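Long-range contact in uncharacterized protein (Methanothermobacter thermautotrophicus, PDB 1L1S), which is of unknown function but belongs to the DsrE/DsrF-like family, whose relatives include proteins of sulfur metabolism: residues V6-D11 against V35-V40. Residues are numbered along the deposited sequence; the frame is centred on the assembly and turned at random.
Sequences VVFHID and VRIEVV
Val6, Phe8 and Ile10 of strand 4-10 take turns with Arg36, Glu38 and Val40 in a ladder of five backbone hydrogen bonds, running from Val6 N to Arg36 O (2.9 Å) through to Ile10 N and Val40 O (3.0 Å). Glu38 and Val40 each give their N-H and offer their carbonyl, as the staggered bonding of parallel strands requires. Three CA-H...O contacts supplement the ladder, such as Val7 CA to Glu38 O at 3.1 Å. The two strands, 19° apart in direction, are joined by helix 15-31 in a beta-alpha-beta crossover, and they lie side by side within the parallel sheet of this alpha/beta fold.

Apolar packing follows on both faces. Toward helix 15-31, the Ile37 chi1 of -51° leaves CG2 anti to the backbone N, where it meets the Phe8 ring edge at CD1 (3.7 Å); Leu21 and Leu28 of the helix also pack on the Phe8 side chain. Val6 CG1 reaches Val35 CG2 at 3.7 Å; beta-branched residues suit the extended backbone, and most here are buried. On the other face, Val7 CG2 presses on Val40 CG2 at 3.5 Å, tighter than usual.

Polar groups share this second face. Buried Glu38 forms salt bridges through OE2 with Arg68 and Arg103, which probably stabilise its charge, and OE1 is hydrogen-bonded to His99 NE2. Within residues 6-11, His9 NE2 donates a hydrogen bond to Asp11 OD1 (3.1 Å) from above the carboxylate plane, and ND1 is hydrogen-bonded to Tyr110 OH.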
ATOM      1  N   VAL A   6       0.565  10.057 -10.694  1.00 18.17           N
ATOM      2  CA  VAL A   6       0.411   8.912  -9.817  1.00 16.43           C
ATOM      3  C   VAL A   6       0.930   7.612 -10.411  1.00 15.62           C
ATOM      4  O   VAL A   6       0.774   7.332 -11.602  1.00 14.62           O
ATOM      5  CB  VAL A   6      -1.090   8.748  -9.417  1.00 17.27           C
ATOM      6  CG1 VAL A   6      -1.954   8.822 -10.634  1.00 17.41           C
ATOM      7  CG2 VAL A   6      -1.327   7.422  -8.695  1.00 15.17           C
ATOM      8  N   VAL A   7       1.555   6.817  -9.555  1.00 14.82           N
ATOM      9  CA  VAL A   7       2.080   5.531  -9.953  1.00 14.41           C
ATOM     10  C   VAL A   7       1.397   4.442  -9.124  1.00 14.06           C
ATOM     11  O   VAL A   7       1.349   4.521  -7.881  1.00 13.58           O
ATOM     12  CB  VAL A   7       3.628   5.467  -9.753  1.00 15.53           C
ATOM     13  CG1 VAL A   7       3.993   5.824  -8.328  1.00 15.15           C
ATOM     14  CG2 VAL A   7       4.142   4.077 -10.079  1.00 15.86           C
ATOM     15  N   PHE A   8       0.842   3.452  -9.822  1.00 13.33           N
ATOM     16  CA  PHE A   8       0.180   2.317  -9.183  1.00 12.53           C
ATOM     17  C   PHE A   8       1.171   1.196  -9.016  1.00 13.18           C
ATOM     18  O   PHE A   8       2.108   1.057  -9.799  1.00 12.62           O
ATOM     19  CB  PHE A   8      -0.992   1.798 -10.000  1.00 12.44           C
ATOM     20  CG  PHE A   8      -2.204   2.674  -9.945  1.00 11.89           C
ATOM     21  CD1 PHE A   8      -2.280   3.819 -10.715  1.00 11.82           C
ATOM     22  CD2 PHE A   8      -3.283   2.333  -9.129  1.00 13.08           C
ATOM     23  CE1 PHE A   8      -3.426   4.626 -10.681  1.00 14.54           C
ATOM     24  CE2 PHE A   8      -4.433   3.124  -9.083  1.00 12.40           C
ATOM     25  CZ  PHE A   8      -4.505   4.270  -9.861  1.00 14.09           C
ATOM     26  N   HIS A   9       0.944   0.392  -7.992  1.00 13.14           N
ATOM     27  CA  HIS A   9       1.826  -0.715  -7.664  1.00 14.19           C
ATOM     28  C   HIS A   9       1.022  -1.992  -7.570  1.00 15.19           C
ATOM     29  O   HIS A   9       0.062  -2.066  -6.817  1.00 15.46           O
ATOM     30  CB  HIS A   9       2.504  -0.386  -6.326  1.00 14.59           C
ATOM     31  CG  HIS A   9       3.196  -1.534  -5.662  1.00 15.79           C
ATOM     32  ND1 HIS A   9       3.787  -1.409  -4.421  1.00 15.69           N
ATOM     33  CD2 HIS A   9       3.378  -2.823  -6.036  1.00 16.61           C
ATOM     34  CE1 HIS A   9       4.300  -2.570  -4.058  1.00 14.45           C
ATOM     35  NE2 HIS A   9       4.066  -3.446  -5.018  1.00 17.21           N
ATOM     36  N   ILE A  10       1.399  -2.985  -8.362  1.00 15.62           N
ATOM     37  CA  ILE A  10       0.736  -4.278  -8.303  1.00 16.33           C
ATOM     38  C   ILE A  10       1.794  -5.380  -8.372  1.00 17.16           C
ATOM     39  O   ILE A  10       2.668  -5.353  -9.230  1.00 17.64           O
ATOM     40  CB  ILE A  10      -0.286  -4.433  -9.438  1.00 16.95           C
ATOM     41  CG1 ILE A  10      -1.085  -5.714  -9.238  1.00 17.55           C
ATOM     42  CG2 ILE A  10       0.404  -4.413 -10.803  1.00 16.18           C
ATOM     43  CD1 ILE A  10      -2.199  -5.857 -10.251  1.00 18.81           C
ATOM     44  N   ASP A  11       1.742  -6.326  -7.441  1.00 17.50           N
ATOM     45  CA  ASP A  11       2.704  -7.420  -7.443  1.00 18.94           C
ATOM     46  C   ASP A  11       2.046  -8.800  -7.346  1.00 20.68           C
ATOM     47  O   ASP A  11       2.696  -9.786  -7.002  1.00 21.19           O
ATOM     48  CB  ASP A  11       3.747  -7.228  -6.325  1.00 18.21           C
ATOM     49  CG  ASP A  11       3.115  -6.989  -4.946  1.00 17.95           C
ATOM     50  OD1 ASP A  11       3.788  -6.373  -4.084  1.00 18.60           O
ATOM     51  OD2 ASP A  11       1.966  -7.415  -4.713  1.00 16.63           O
ATOM     52  N   VAL A  35      -4.270  14.099 -15.301  1.00 27.83           N
ATOM     53  CA  VAL A  35      -3.452  13.183 -14.524  1.00 26.06           C
ATOM     54  C   VAL A  35      -2.563  12.298 -15.370  1.00 25.08           C
ATOM     55  O   VAL A  35      -2.976  11.750 -16.391  1.00 23.54           O
ATOM     56  CB  VAL A  35      -4.295  12.266 -13.626  1.00 25.75           C
ATOM     57  CG1 VAL A  35      -5.190  11.358 -14.472  1.00 25.64           C
ATOM     58  CG2 VAL A  35      -3.375  11.438 -12.753  1.00 25.83           C
ATOM     59  N   ARG A  36      -1.328  12.173 -14.915  1.00 23.92           N
ATOM     60  CA  ARG A  36      -0.349  11.344 -15.575  1.00 24.17           C
ATOM     61  C   ARG A  36      -0.295  10.056 -14.740  1.00 23.13           C
ATOM     62  O   ARG A  36      -0.125  10.100 -13.517  1.00 21.53           O
ATOM     63  CB  ARG A  36       0.990  12.073 -15.582  1.00 26.21           C
ATOM     64  CG  ARG A  36       2.077  11.371 -16.337  1.00 28.52           C
ATOM     65  CD  ARG A  36       3.268  12.286 -16.495  1.00 30.48           C
ATOM     66  NE  ARG A  36       4.384  11.571 -17.103  1.00 32.74           N
ATOM     67  CZ  ARG A  36       5.641  11.983 -17.057  1.00 33.44           C
ATOM     68  NH1 ARG A  36       5.948  13.116 -16.433  1.00 33.46           N
ATOM     69  NH2 ARG A  36       6.595  11.242 -17.609  1.00 35.04           N
ATOM     70  N   ILE A  37      -0.463   8.914 -15.398  1.00 21.15           N
ATOM     71  CA  ILE A  37      -0.465   7.641 -14.692  1.00 19.42           C
ATOM     72  C   ILE A  37       0.545   6.593 -15.162  1.00 19.54           C
ATOM     73  O   ILE A  37       0.693   6.357 -16.361  1.00 18.85           O
ATOM     74  CB  ILE A  37      -1.832   6.945 -14.796  1.00 18.94           C
ATOM     75  CG1 ILE A  37      -2.968   7.889 -14.388  1.00 18.70           C
ATOM     76  CG2 ILE A  37      -1.834   5.695 -13.919  1.00 17.60           C
ATOM     77  CD1 ILE A  37      -4.355   7.218 -14.463  1.00 18.24           C
ATOM     78  N   GLU A  38       1.193   5.937 -14.197  1.00 18.34           N
ATOM     79  CA  GLU A  38       2.119   4.849 -14.480  1.00 17.08           C
ATOM     80  C   GLU A  38       1.735   3.660 -13.624  1.00 15.93           C
ATOM     81  O   GLU A  38       1.352   3.816 -12.467  1.00 16.04           O
ATOM     82  CB  GLU A  38       3.566   5.233 -14.179  1.00 17.87           C
ATOM     83  CG  GLU A  38       4.103   6.340 -15.073  1.00 20.22           C
ATOM     84  CD  GLU A  38       5.611   6.492 -14.963  1.00 20.90           C
ATOM     85  OE1 GLU A  38       6.165   6.151 -13.889  1.00 20.23           O
ATOM     86  OE2 GLU A  38       6.232   6.960 -15.944  1.00 21.26           O
ATOM     87  N   VAL A  39       1.826   2.469 -14.203  1.00 15.21           N
ATOM     88  CA  VAL A  39       1.502   1.244 -13.493  1.00 14.47           C
ATOM     89  C   VAL A  39       2.751   0.361 -13.448  1.00 15.98           C
ATOM     90  O   VAL A  39       3.233  -0.118 -14.484  1.00 15.29           O
ATOM     91  CB  VAL A  39       0.367   0.472 -14.189  1.00 15.14           C
ATOM     92  CG1 VAL A  39       0.080  -0.801 -13.444  1.00 13.24           C
ATOM     93  CG2 VAL A  39      -0.889   1.319 -14.254  1.00 14.10           C
ATOM     94  N   VAL A  40       3.264   0.159 -12.236  1.00 15.29           N
ATOM     95  CA  VAL A  40       4.446  -0.651 -12.021  1.00 15.40           C
ATOM     96  C   VAL A  40       4.043  -2.020 -11.496  1.00 16.98           C
ATOM     97  O   VAL A  40       3.466  -2.145 -10.408  1.00 16.66           O
ATOM     98  CB  VAL A  40       5.401   0.003 -10.999  1.00 16.14           C
ATOM     99  CG1 VAL A  40       6.625  -0.900 -10.777  1.00 13.56           C
ATOM    100  CG2 VAL A  40       5.829   1.373 -11.488  1.00 13.78           C
TER